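Local structure of OmpA family protein (Klebsiella pneumoniae subsp. pneumoniae, 7RJJ) at residues L9-L14 and R111-L116. The protein is an outer membrane protein whose OmpA-like domain, the part described here, binds D-alanine and probably the peptidoglycan of the cell wall. Numbering follows the deposited sequence.
Sequences LDSMSL and RVEISL
Residues 9-14 run antiparallel to segment 111-116 and are held to it by three backbone bonds, two of which form a beta bridge. At one end Leu9 N gives Ile114 O a nearly straight bond of 2.8 Å; further on, Met12 and Val112 form the single hydrogen-bonded bridge, each N to the other's O. Between these bonds a water donates to Asp10 O and, weakly, to Val112 O. Arg111 CB lies against Met12 O and Ser13 OG; chi1 of 73° then puts CG in the crowded position between backbone N and carbonyl carbon and sends the extended chain alongside Ser11, CD 3.0 Å from Ser11 OG. NE meets the anti lone pair of Glu113 OE2 in the guanidinium plane at 2.8 Å, a salt bridge. Beyond it NH1 and NH2 bond to Asn109 O and Arg95 O, fixing the group's rotation. Glu113 folds back at chi2 (-76°), bringing its carboxylate against Ser11: OE1 is 3.1 Å from Ser11 CA, and OE2 approaches Ser11 OG at 2.8 Å, at most a weak bond. Leu9 CD1 rests on Ile114 CG2 at 3.6 Å, and the bent Met12, a selenomethionine, sets CE against Ile114 CD1. This apolar layer packs against helices 27-38 and 57-77, while strand 43-49 flanks 112-117 across the sheet from strand 7-8, in the alpha/beta sandwich of OmpA-like domains.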
loop_
_atom_site.group_PDB
_atom_site.type_symbol
_atom_site.label_atom_id
_atom_site.label_comp_id
_atom_site.label_asym_id
_atom_site.label_seq_id
_atom_site.Cartn_x
_atom_site.Cartn_y
_atom_site.Cartn_z
ATOM N N LEU A 9 2.315 -1.661 -9.285
ATOM C CA LEU A 9 3.662 -1.254 -8.825
ATOM C C LEU A 9 4.212 -2.372 -7.945
ATOM O O LEU A 9 3.434 -3.240 -7.579
ATOM C CB LEU A 9 3.575 0.077 -8.080
ATOM C CG LEU A 9 2.899 1.205 -8.858
ATOM C CD1 LEU A 9 3.045 2.525 -8.120
ATOM C CD2 LEU A 9 3.463 1.308 -10.263
ATOM N N ASP A 10 5.516 -2.383 -7.680
ATOM C CA ASP A 10 6.071 -3.454 -6.812
ATOM C C ASP A 10 5.512 -3.296 -5.394
ATOM O O ASP A 10 5.289 -2.154 -4.977
ATOM C CB ASP A 10 7.600 -3.438 -6.809
ATOM C CG ASP A 10 8.219 -3.899 -8.115
ATOM O OD1 ASP A 10 7.782 -3.422 -9.177
ATOM O OD2 ASP A 10 9.083 -4.784 -8.059
ATOM N N SER A 11 5.305 -4.420 -4.698
ATOM C CA SER A 11 4.821 -4.446 -3.293
ATOM C C SER A 11 5.803 -3.693 -2.401
ATOM O O SER A 11 6.998 -3.684 -2.687
ATOM C CB SER A 11 4.679 -5.870 -2.814
ATOM O OG SER A 11 4.073 -5.901 -1.531
HETATM N N MSE A 12 5.302 -3.117 -1.303
HETATM C CA MSE A 12 6.125 -2.363 -0.367
HETATM C C MSE A 12 5.856 -2.845 1.060
HETATM O O MSE A 12 4.835 -2.499 1.652
HETATM C CB MSE A 12 5.828 -0.860 -0.480
HETATM C CG MSE A 12 6.370 -0.196 -1.742
HETATM SE SE MSE A 12 5.977 1.738 -1.763
HETATM C CE MSE A 12 4.033 1.709 -1.583
ATOM N N SER A 13 6.766 -3.676 1.588
ATOM C CA SER A 13 6.679 -4.199 2.944
ATOM C C SER A 13 7.319 -3.179 3.896
ATOM O O SER A 13 8.517 -3.358 4.255
ATOM C CB SER A 13 7.347 -5.552 3.014
ATOM O OG SER A 13 6.744 -6.449 2.082
ATOM N N LEU A 14 6.534 -2.197 4.340
ATOM C CA LEU A 14 7.030 -1.030 5.126
ATOM C C LEU A 14 6.489 -1.023 6.556
ATOM O O LEU A 14 6.489 0.086 7.149
ATOM C CB LEU A 14 6.531 0.259 4.448
ATOM C CG LEU A 14 6.716 0.378 2.940
ATOM C CD1 LEU A 14 6.067 1.662 2.423
ATOM C CD2 LEU A 14 8.177 0.324 2.554
ATOM N N ARG A 111 2.208 -5.170 4.243
ATOM C CA ARG A 111 2.643 -4.359 3.090
ATOM C C ARG A 111 1.493 -3.580 2.450
ATOM O O ARG A 111 0.323 -3.750 2.845
ATOM C CB ARG A 111 3.180 -5.349 2.056
ATOM C CG ARG A 111 2.074 -6.148 1.381
ATOM C CD ARG A 111 2.568 -7.362 0.624
ATOM N NE ARG A 111 1.528 -7.881 -0.259
ATOM C CZ ARG A 111 0.575 -8.725 0.105
ATOM N NH1 ARG A 111 0.504 -9.165 1.354
ATOM N NH2 ARG A 111 -0.319 -9.125 -0.784
ATOM N N VAL A 112 1.850 -2.763 1.470
ATOM C CA VAL A 112 0.866 -2.028 0.632
ATOM C C VAL A 112 1.215 -2.299 -0.836
ATOM O O VAL A 112 2.418 -2.371 -1.163
ATOM C CB VAL A 112 0.842 -0.526 0.967
ATOM C CG1 VAL A 112 0.299 0.305 -0.184
ATOM C CG2 VAL A 112 0.093 -0.253 2.261
ATOM N N GLU A 113 0.185 -2.503 -1.653
ATOM C CA GLU A 113 0.269 -2.741 -3.112
ATOM C C GLU A 113 -0.432 -1.562 -3.796
ATOM O O GLU A 113 -1.479 -1.123 -3.261
ATOM C CB GLU A 113 -0.456 -4.037 -3.489
ATOM C CG GLU A 113 0.072 -5.294 -2.817
ATOM C CD GLU A 113 1.378 -5.848 -3.356
ATOM O OE1 GLU A 113 1.954 -5.229 -4.296
ATOM O OE2 GLU A 113 1.806 -6.926 -2.859
ATOM N N ILE A 114 0.139 -1.043 -4.878
ATOM C CA ILE A 114 -0.484 0.091 -5.621
ATOM C C ILE A 114 -0.774 -0.368 -7.053
ATOM O O ILE A 114 0.107 -1.005 -7.683
ATOM C CB ILE A 114 0.407 1.350 -5.574
ATOM C CG1 ILE A 114 0.585 1.853 -4.138
ATOM C CG2 ILE A 114 -0.148 2.444 -6.476
ATOM C CD1 ILE A 114 1.577 2.983 -3.987
ATOM N N SER A 115 -1.997 -0.110 -7.513
ATOM C CA SER A 115 -2.382 -0.415 -8.911
ATOM C C SER A 115 -2.833 0.895 -9.557
ATOM O O SER A 115 -3.593 1.632 -8.891
ATOM C CB SER A 115 -3.465 -1.443 -8.980
ATOM O OG SER A 115 -3.048 -2.663 -8.397
ATOM N N LEU A 116 -2.356 1.193 -10.766
ATOM C CA LEU A 116 -2.782 2.440 -11.468
ATOM C C LEU A 116 -3.857 2.052 -12.493
ATOM O O LEU A 116 -3.601 1.177 -13.336
ATOM C CB LEU A 116 -1.560 3.120 -12.080
ATOM C CG LEU A 116 -0.374 3.302 -11.128
ATOM C CD1 LEU A 116 0.806 3.946 -11.839
ATOM C CD2 LEU A 116 -0.766 4.115 -9.910
HETATM O O HOH W 1 3.250 -0.552 -4.000
#